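Local structure of D-3-phosphoglycerate dehydrogenase-related protein (4S1V) at residues F200-L206 against D224-K229. The protein probably catalyses the NAD-dependent oxidation of D-3-phosphoglycerate, as a member of the D-isomer specific 2-hydroxyacid dehydrogenase family. Numbering follows the deposited sequence.
Sequences FAKADVL and DLLAMK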
ATOM      1  N   PHE C 200      18.978  27.811   0.004  1.00 23.32           N
ATOM      2  CA  PHE C 200      18.386  26.601  -0.572  1.00 23.85           C
ATOM      3  C   PHE C 200      19.344  25.420  -0.640  1.00 24.75           C
ATOM      4  O   PHE C 200      18.920  24.271  -0.503  1.00 24.35           O
ATOM      5  CB  PHE C 200      17.740  26.880  -1.936  1.00 23.96           C
ATOM      6  CG  PHE C 200      16.374  27.487  -1.827  1.00 22.87           C
ATOM      7  CD1 PHE C 200      16.223  28.847  -1.600  1.00 23.50           C
ATOM      8  CD2 PHE C 200      15.235  26.694  -1.916  1.00 23.45           C
ATOM      9  CE1 PHE C 200      14.960  29.414  -1.471  1.00 23.23           C
ATOM     10  CE2 PHE C 200      13.971  27.251  -1.795  1.00 22.84           C
ATOM     11  CZ  PHE C 200      13.834  28.616  -1.571  1.00 23.21           C
ATOM     12  N   ALA C 201      20.632  25.703  -0.832  1.00 25.50           N
ATOM     13  CA  ALA C 201      21.641  24.648  -0.901  1.00 26.53           C
ATOM     14  C   ALA C 201      21.874  23.953   0.445  1.00 26.76           C
ATOM     15  O   ALA C 201      22.071  22.737   0.486  1.00 27.31           O
ATOM     16  CB  ALA C 201      22.953  25.199  -1.452  1.00 26.95           C
ATOM     17  N   LYS C 202      21.832  24.721   1.534  1.00 27.01           N
ATOM     18  CA  LYS C 202      22.267  24.234   2.850  1.00 27.41           C
ATOM     19  C   LYS C 202      21.148  23.763   3.789  1.00 26.91           C
ATOM     20  O   LYS C 202      21.403  23.016   4.731  1.00 27.21           O
ATOM     21  CB  LYS C 202      23.136  25.287   3.552  1.00 28.43           C
ATOM     22  CG  LYS C 202      24.417  25.620   2.803  1.00 30.80           C
ATOM     23  CD  LYS C 202      25.341  26.512   3.617  1.00 32.98           C
ATOM     24  CE  LYS C 202      26.646  26.752   2.866  1.00 34.43           C
ATOM     25  NZ  LYS C 202      27.745  27.234   3.748  1.00 34.47           N
ATOM     26  N   ALA C 203      19.911  24.176   3.540  1.00 26.31           N
ATOM     27  CA  ALA C 203      18.825  23.827   4.461  1.00 25.62           C
ATOM     28  C   ALA C 203      18.441  22.360   4.306  1.00 25.30           C
ATOM     29  O   ALA C 203      18.266  21.887   3.189  1.00 26.26           O
ATOM     30  CB  ALA C 203      17.621  24.724   4.238  1.00 25.09           C
ATOM     31  N   ASP C 204      18.352  21.636   5.419  1.00 23.75           N
ATOM     32  CA  ASP C 204      17.795  20.282   5.403  1.00 23.95           C
ATOM     33  C   ASP C 204      16.275  20.333   5.471  1.00 22.63           C
ATOM     34  O   ASP C 204      15.581  19.605   4.762  1.00 22.25           O
ATOM     35  CB  ASP C 204      18.344  19.457   6.567  1.00 25.04           C
ATOM     36  CG  ASP C 204      19.823  19.190   6.435  1.00 26.24           C
ATOM     37  OD1 ASP C 204      20.215  18.591   5.422  1.00 27.90           O
ATOM     38  OD2 ASP C 204      20.596  19.576   7.343  1.00 26.29           O
ATOM     39  N   VAL C 205      15.773  21.193   6.352  1.00 21.27           N
ATOM     40  CA  VAL C 205      14.355  21.487   6.452  1.00 20.97           C
ATOM     41  C   VAL C 205      14.225  22.980   6.180  1.00 20.99           C
ATOM     42  O   VAL C 205      14.869  23.797   6.846  1.00 21.14           O
ATOM     43  CB  VAL C 205      13.797  21.132   7.847  1.00 20.96           C
ATOM     44  CG1 VAL C 205      12.330  21.543   7.964  1.00 21.04           C
ATOM     45  CG2 VAL C 205      13.963  19.640   8.122  1.00 20.79           C
ATOM     46  N   LEU C 206      13.415  23.329   5.189  1.00 20.50           N
ATOM     47  CA  LEU C 206      13.255  24.716   4.782  1.00 20.90           C
ATOM     48  C   LEU C 206      11.795  25.150   4.924  1.00 20.74           C
ATOM     49  O   LEU C 206      10.908  24.580   4.278  1.00 19.40           O
ATOM     50  CB  LEU C 206      13.732  24.880   3.339  1.00 20.61           C
ATOM     51  CG  LEU C 206      13.968  26.278   2.771  1.00 21.18           C
ATOM     52  CD1 LEU C 206      14.944  26.185   1.598  1.00 21.84           C
ATOM     53  CD2 LEU C 206      12.669  26.921   2.316  1.00 20.88           C
ATOM     54  N   ASP C 224      15.063  27.402  -7.520  1.00 26.53           N
ATOM     55  CA  ASP C 224      15.339  27.382  -6.080  1.00 25.81           C
ATOM     56  C   ASP C 224      15.051  26.006  -5.470  1.00 25.84           C
ATOM     57  O   ASP C 224      15.867  25.478  -4.721  1.00 24.48           O
ATOM     58  CB  ASP C 224      14.523  28.448  -5.342  1.00 25.25           C
ATOM     59  CG  ASP C 224      14.881  29.872  -5.756  1.00 25.35           C
ATOM     60  OD1 ASP C 224      16.039  30.124  -6.161  1.00 24.76           O
ATOM     61  OD2 ASP C 224      13.988  30.743  -5.653  1.00 24.68           O
ATOM     62  N   LEU C 225      13.886  25.434  -5.786  1.00 26.16           N
ATOM     63  CA  LEU C 225      13.549  24.090  -5.308  1.00 26.11           C
ATOM     64  C   LEU C 225      14.556  23.047  -5.789  1.00 26.97           C
ATOM     65  O   LEU C 225      14.957  22.168  -5.020  1.00 27.28           O
ATOM     66  CB  LEU C 225      12.135  23.684  -5.726  1.00 26.00           C
ATOM     67  CG  LEU C 225      10.970  24.558  -5.256  1.00 25.68           C
ATOM     68  CD1 LEU C 225       9.667  24.014  -5.813  1.00 25.92           C
ATOM     69  CD2 LEU C 225      10.904  24.661  -3.733  1.00 25.62           C
ATOM     70  N   LEU C 226      14.977  23.160  -7.050  1.00 26.44           N
ATOM     71  CA  LEU C 226      15.891  22.178  -7.655  1.00 27.10           C
ATOM     72  C   LEU C 226      17.301  22.223  -7.066  1.00 27.59           C
ATOM     73  O   LEU C 226      18.043  21.240  -7.145  1.00 29.37           O
ATOM     74  CB  LEU C 226      15.942  22.339  -9.180  1.00 26.21           C
ATOM     75  CG  LEU C 226      14.675  21.924  -9.939  1.00 26.09           C
ATOM     76  CD1 LEU C 226      14.647  22.555 -11.324  1.00 26.17           C
ATOM     77  CD2 LEU C 226      14.564  20.407 -10.014  1.00 26.06           C
ATOM     78  N   ALA C 227      17.649  23.358  -6.463  1.00 27.37           N
ATOM     79  CA  ALA C 227      18.944  23.538  -5.816  1.00 26.62           C
ATOM     80  C   ALA C 227      18.977  22.959  -4.402  1.00 25.98           C
ATOM     81  O   ALA C 227      19.994  23.064  -3.717  1.00 24.73           O
ATOM     82  CB  ALA C 227      19.331  25.014  -5.800  1.00 26.72           C
ATOM     83  N   MET C 228      17.872  22.348  -3.969  1.00 25.13           N
ATOM     84  CA  MET C 228      17.788  21.808  -2.608  1.00 24.58           C
ATOM     85  C   MET C 228      18.425  20.420  -2.518  1.00 24.66           C
ATOM     86  O   MET C 228      18.589  19.745  -3.534  1.00 24.42           O
ATOM     87  CB  MET C 228      16.330  21.774  -2.116  1.00 24.96           C
ATOM     88  CG  MET C 228      15.768  23.148  -1.753  1.00 25.57           C
ATOM     89  SD  MET C 228      14.029  23.186  -1.263  1.00 24.67           S
ATOM     90  CE  MET C 228      14.127  22.428   0.359  1.00 23.53           C
ATOM     91  N   LYS C 229      18.782  20.006  -1.304  1.00 23.66           N
ATOM     92  CA  LYS C 229      19.297  18.657  -1.061  1.00 25.62           C
ATOM     93  C   LYS C 229      18.307  17.564  -1.505  1.00 25.87           C
ATOM     94  O   LYS C 229      17.089  17.745  -1.395  1.00 26.27           O
ATOM     95  CB  LYS C 229      19.652  18.476   0.418  1.00 26.25           C
ATOM     96  CG  LYS C 229      20.881  19.239   0.865  1.00 26.96           C
ATOM     97  CD  LYS C 229      21.105  19.039   2.353  1.00 28.83           C
ATOM     98  CE  LYS C 229      22.323  19.802   2.853  1.00 29.65           C
ATOM     99  NZ  LYS C 229      22.427  19.726   4.339  1.00 29.29           N
TER
HETATM  100  O   HOH W   1      18.071  21.956   0.748  1.00 24.75           O
HETATM  101  O   HOH W   2      23.673  21.759   5.657  1.00 37.26           O
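The extended side chain of Lys-229 runs past the end of helix 196-202, and its NZ forms a salt bridge with Asp-204 OD1 (2.7 Å). Asp-204 OD2 is taken by the backbone N of Thr-149. Lys-229 NZ also makes a weak hydrogen bond to Lys-202 O (3.5 Å); water 2 makes the better link, donating to Lys-202 O (2.8 Å) and accepting from Lys-229 NZ (2.7 Å). Water 1 accepts from Lys-229 N (2.9 Å) and donates to Phe-200 O (2.8 Å) and Ala-203 O (2.4 Å); Phe-200 O also receives a CA-H...O contact from Met-228 CA (3.4 Å). Asp-224 CB makes a CH-pi contact over one face of the Phe-200 ring, while Asp-224 OD2 is satisfied by Lys-196 NZ (salt bridge) and Thr-221 N. Met-228 SD lies at the ring edge, a Met-aromatic contact, and Met-228 CE packs on Leu-206 CB (3.9 Å). Helix 222-226 and the loop after it thus pack on helix 196-202 and strand 205-208, which opens a beta-alpha-beta unit of the Rossmann-type NAD-binding domain.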